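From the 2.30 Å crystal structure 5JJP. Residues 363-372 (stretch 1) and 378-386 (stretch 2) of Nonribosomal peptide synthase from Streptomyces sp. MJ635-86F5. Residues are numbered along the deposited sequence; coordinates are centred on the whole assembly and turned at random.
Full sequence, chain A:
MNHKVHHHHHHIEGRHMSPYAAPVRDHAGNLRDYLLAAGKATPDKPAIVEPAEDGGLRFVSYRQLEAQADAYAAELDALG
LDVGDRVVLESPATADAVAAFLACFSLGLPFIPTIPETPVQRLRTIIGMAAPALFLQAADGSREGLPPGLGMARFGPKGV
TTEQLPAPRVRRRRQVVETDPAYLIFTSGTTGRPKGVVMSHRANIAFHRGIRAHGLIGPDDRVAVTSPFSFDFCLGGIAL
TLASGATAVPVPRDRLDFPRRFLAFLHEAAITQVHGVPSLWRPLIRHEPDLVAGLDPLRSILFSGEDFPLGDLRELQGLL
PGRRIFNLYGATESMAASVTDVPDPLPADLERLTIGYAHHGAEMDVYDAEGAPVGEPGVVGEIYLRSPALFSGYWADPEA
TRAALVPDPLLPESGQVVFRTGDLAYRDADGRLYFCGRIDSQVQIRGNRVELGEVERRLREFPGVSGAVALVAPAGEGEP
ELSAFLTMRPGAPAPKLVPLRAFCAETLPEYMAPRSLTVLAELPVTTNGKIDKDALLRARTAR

Stretch 1 (363-372) EMDVYDAEGA
Stretch 2, residues 378-386: GVVGEIYLR

Residues 363-367 form a strand that pairs antiparallel with the strand that ends at Arg-386. The N-to-C directions differ by 148°, and the axes approach to 4.0 Å. The register is Glu-363 CA to Arg-386 CA 5.2 Å, Met-364 CA to Leu-385 CA 4.5 Å, Asp-365 CA to Tyr-384 CA 5.8 Å, Val-366 CA to Ile-383 CA 4.5 Å and Tyr-367 CA to Glu-382 CA 5.0 Å. These ten residues are extended, with phi -153 to -75 and psi 117 to 174.

The first, third and fifth pairs are hydrogen-bonded, so their backbone N and O atoms are all satisfied across the ladder. Glu-363 N donates to Arg-386 O at 2.9 Å, and Arg-386 N to Glu-363 O at 2.8 Å. Asp-365 N reaches Tyr-384 O at 3.3 Å, the longest of the six; Tyr-384 N returns to Asp-365 O at 3.0 Å. Tyr-367 N to Glu-382 O and Glu-382 N to Tyr-367 O are both 2.8 Å. Val-366 N, which faces no acceptor across the ladder, bonds weakly to Asp-365 OD1 at 2.8 Å. Asp-365 OD1 and both Glu-382 carboxylate oxygens are also bonded elsewhere in the structure.

Met-364 (chi1 p, chi2 t), Val-366 (chi1 135°), Ile-383 (m, t) and Leu-385 (t, p) share one apolar face. Met-364 CB lies 3.8 Å from Ile-383 CG2, and Val-366 CG2 lies 4.0 Å from Ile-383 CG1. Gly-381 has phi/psi -150/-175. An ideal CB there would clash with Tyr-367 O (2.6 Å) and Val-366 CG1 (2.9 Å), so its absence leaves them room.

Glu-363, Asp-365 (chi1 t), Tyr-367, Glu-382 (t, t), Tyr-384 and Arg-386 occupy the other face. The rings of Tyr-367 (chi1 -81°, chi2 75°) and Tyr-384 (chi1 -72°, chi2 34°) stack face to face, with centroids 4.3 Å apart and planes at 21°. Glu-363 (t, t) and Arg-386 (t, t, m) form a long salt bridge, OE1 of Glu-363 to NE of Arg-386, 3.8 Å. Arg-386 NH1 and NH2 are satisfied elsewhere in the structure.

After the strand, Asp-368 to Gly-371 make a type I turn, closed by Gly-371 N to Asp-368 O at 3.0 Å. Asp-368 (chi1 p) OD1 accepts from Glu-370 N at 2.7 Å and Ala-372 N at 3.0 Å. Asp-368 N donates to Ala-372 O at 2.7 Å. The positive phi of Gly-371 (80/19) favours glycine. One water links the stretches, donating to Asp-368 O at 3.2 Å and Glu-382 OE1 at 3.0 Å.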

# COMPACT_ATOMS: atom_id res chain seq x y z
N GLU A 363 -8.23 13.98 -9.42
CA GLU A 363 -9.55 14.16 -10.03
C GLU A 363 -9.86 13.01 -10.96
O GLU A 363 -9.02 12.53 -11.75
CB GLU A 363 -9.58 15.48 -10.81
CG GLU A 363 -10.96 16.01 -11.20
CD GLU A 363 -10.82 17.08 -12.28
OE1 GLU A 363 -10.59 16.70 -13.46
OE2 GLU A 363 -10.91 18.29 -11.96
N MET A 364 -11.11 12.54 -10.91
CA MET A 364 -11.52 11.50 -11.83
C MET A 364 -12.85 11.86 -12.42
O MET A 364 -13.66 12.52 -11.77
CB MET A 364 -11.57 10.14 -11.16
CG MET A 364 -12.44 10.07 -9.94
SD MET A 364 -12.40 8.43 -9.17
CE MET A 364 -13.71 8.69 -8.00
N ASP A 365 -13.04 11.47 -13.68
CA ASP A 365 -14.29 11.70 -14.40
C ASP A 365 -14.48 10.57 -15.40
O ASP A 365 -13.60 9.73 -15.58
CB ASP A 365 -14.26 13.06 -15.12
CG ASP A 365 -15.68 13.59 -15.49
OD1 ASP A 365 -16.72 12.99 -15.07
OD2 ASP A 365 -15.72 14.60 -16.23
N VAL A 366 -15.64 10.57 -16.05
CA VAL A 366 -16.10 9.41 -16.81
C VAL A 366 -16.08 9.82 -18.29
O VAL A 366 -16.42 10.95 -18.61
CB VAL A 366 -17.44 8.98 -16.20
CG1 VAL A 366 -18.49 8.68 -17.22
CG2 VAL A 366 -17.22 7.81 -15.27
N TYR A 367 -15.61 8.92 -19.16
CA TYR A 367 -15.34 9.25 -20.58
C TYR A 367 -16.00 8.28 -21.51
O TYR A 367 -16.03 7.10 -21.23
CB TYR A 367 -13.85 9.26 -20.88
CG TYR A 367 -13.19 10.57 -20.46
CD1 TYR A 367 -12.93 10.85 -19.12
CD2 TYR A 367 -12.88 11.55 -21.39
CE1 TYR A 367 -12.39 12.05 -18.72
CE2 TYR A 367 -12.33 12.74 -21.00
CZ TYR A 367 -12.11 13.00 -19.66
OH TYR A 367 -11.52 14.19 -19.28
N ASP A 368 -16.53 8.78 -22.63
CA ASP A 368 -17.14 7.88 -23.62
C ASP A 368 -16.05 7.13 -24.43
O ASP A 368 -14.86 7.40 -24.29
CB ASP A 368 -18.14 8.60 -24.55
CG ASP A 368 -17.46 9.53 -25.58
OD1 ASP A 368 -16.28 9.35 -25.92
OD2 ASP A 368 -18.14 10.48 -26.02
N ALA A 369 -16.49 6.22 -25.27
CA ALA A 369 -15.60 5.36 -26.04
C ALA A 369 -14.76 6.11 -27.06
O ALA A 369 -13.82 5.56 -27.60
CB ALA A 369 -16.40 4.26 -26.72
N GLU A 370 -15.09 7.37 -27.31
CA GLU A 370 -14.38 8.21 -28.28
C GLU A 370 -13.41 9.19 -27.58
O GLU A 370 -12.81 10.07 -28.21
CB GLU A 370 -15.42 8.99 -29.10
CG GLU A 370 -15.18 8.92 -30.59
CD GLU A 370 -16.42 9.27 -31.41
OE1 GLU A 370 -17.55 9.29 -30.86
OE2 GLU A 370 -16.26 9.54 -32.63
N GLY A 371 -13.28 9.05 -26.27
CA GLY A 371 -12.40 9.88 -25.50
C GLY A 371 -12.94 11.25 -25.16
O GLY A 371 -12.16 12.14 -24.84
N ALA A 372 -14.26 11.45 -25.24
CA ALA A 372 -14.87 12.70 -24.76
C ALA A 372 -15.57 12.50 -23.42
O ALA A 372 -16.02 11.39 -23.13
CB ALA A 372 -15.85 13.25 -25.77
N GLY A 378 -25.87 9.86 -14.97
CA GLY A 378 -26.53 8.60 -15.22
C GLY A 378 -25.97 7.79 -16.38
O GLY A 378 -26.22 6.58 -16.49
N VAL A 379 -25.14 8.40 -17.21
CA VAL A 379 -24.63 7.70 -18.38
C VAL A 379 -23.25 7.11 -18.06
O VAL A 379 -22.34 7.81 -17.59
CB VAL A 379 -24.53 8.65 -19.60
CG1 VAL A 379 -23.85 7.94 -20.78
CG2 VAL A 379 -25.92 9.14 -20.01
N VAL A 380 -23.12 5.82 -18.34
CA VAL A 380 -21.94 5.07 -18.04
C VAL A 380 -20.82 5.37 -19.02
O VAL A 380 -21.05 5.41 -20.22
CB VAL A 380 -22.24 3.56 -18.07
CG1 VAL A 380 -20.96 2.73 -18.10
CG2 VAL A 380 -23.09 3.18 -16.88
N GLY A 381 -19.61 5.52 -18.50
CA GLY A 381 -18.37 5.68 -19.30
C GLY A 381 -17.20 5.11 -18.52
O GLY A 381 -17.40 4.53 -17.46
N GLU A 382 -15.99 5.27 -19.06
CA GLU A 382 -14.78 4.76 -18.43
C GLU A 382 -14.14 5.82 -17.54
O GLU A 382 -14.06 6.99 -17.95
CB GLU A 382 -13.75 4.36 -19.47
CG GLU A 382 -12.49 3.79 -18.85
CD GLU A 382 -11.49 3.29 -19.89
OE1 GLU A 382 -11.65 3.64 -21.08
OE2 GLU A 382 -10.52 2.63 -19.47
N ILE A 383 -13.73 5.43 -16.33
CA ILE A 383 -13.07 6.40 -15.41
C ILE A 383 -11.64 6.64 -15.89
O ILE A 383 -10.92 5.70 -16.10
CB ILE A 383 -13.00 5.93 -13.94
CG1 ILE A 383 -14.39 5.71 -13.38
CG2 ILE A 383 -12.29 6.96 -13.08
CD1 ILE A 383 -14.39 4.87 -12.10
N TYR A 384 -11.33 7.92 -16.14
CA TYR A 384 -9.97 8.43 -16.34
C TYR A 384 -9.52 9.17 -15.06
O TYR A 384 -10.22 10.04 -14.58
CB TYR A 384 -9.87 9.41 -17.49
CG TYR A 384 -9.98 8.82 -18.89
CD1 TYR A 384 -10.81 7.72 -19.16
CD2 TYR A 384 -9.34 9.43 -19.96
CE1 TYR A 384 -10.95 7.23 -20.46
CE2 TYR A 384 -9.45 8.95 -21.26
CZ TYR A 384 -10.27 7.87 -21.51
OH TYR A 384 -10.38 7.38 -22.78
N LEU A 385 -8.35 8.77 -14.52
CA LEU A 385 -7.81 9.34 -13.27
C LEU A 385 -6.64 10.29 -13.56
O LEU A 385 -5.66 9.92 -14.18
CB LEU A 385 -7.41 8.23 -12.35
CG LEU A 385 -6.76 8.59 -11.03
CD1 LEU A 385 -7.68 9.26 -10.03
CD2 LEU A 385 -6.23 7.30 -10.44
N ARG A 386 -6.81 11.53 -13.13
CA ARG A 386 -5.82 12.54 -13.20
C ARG A 386 -5.25 12.65 -11.77
O ARG A 386 -5.95 13.03 -10.85
CB ARG A 386 -6.49 13.85 -13.62
CG ARG A 386 -5.56 15.03 -13.77
CD ARG A 386 -6.33 16.31 -14.03
NE ARG A 386 -7.24 16.17 -15.17
CZ ARG A 386 -6.89 16.42 -16.44
NH1 ARG A 386 -5.66 16.80 -16.75
NH2 ARG A 386 -7.78 16.30 -17.38
O HOH W 1 -13.27 4.74 -23.35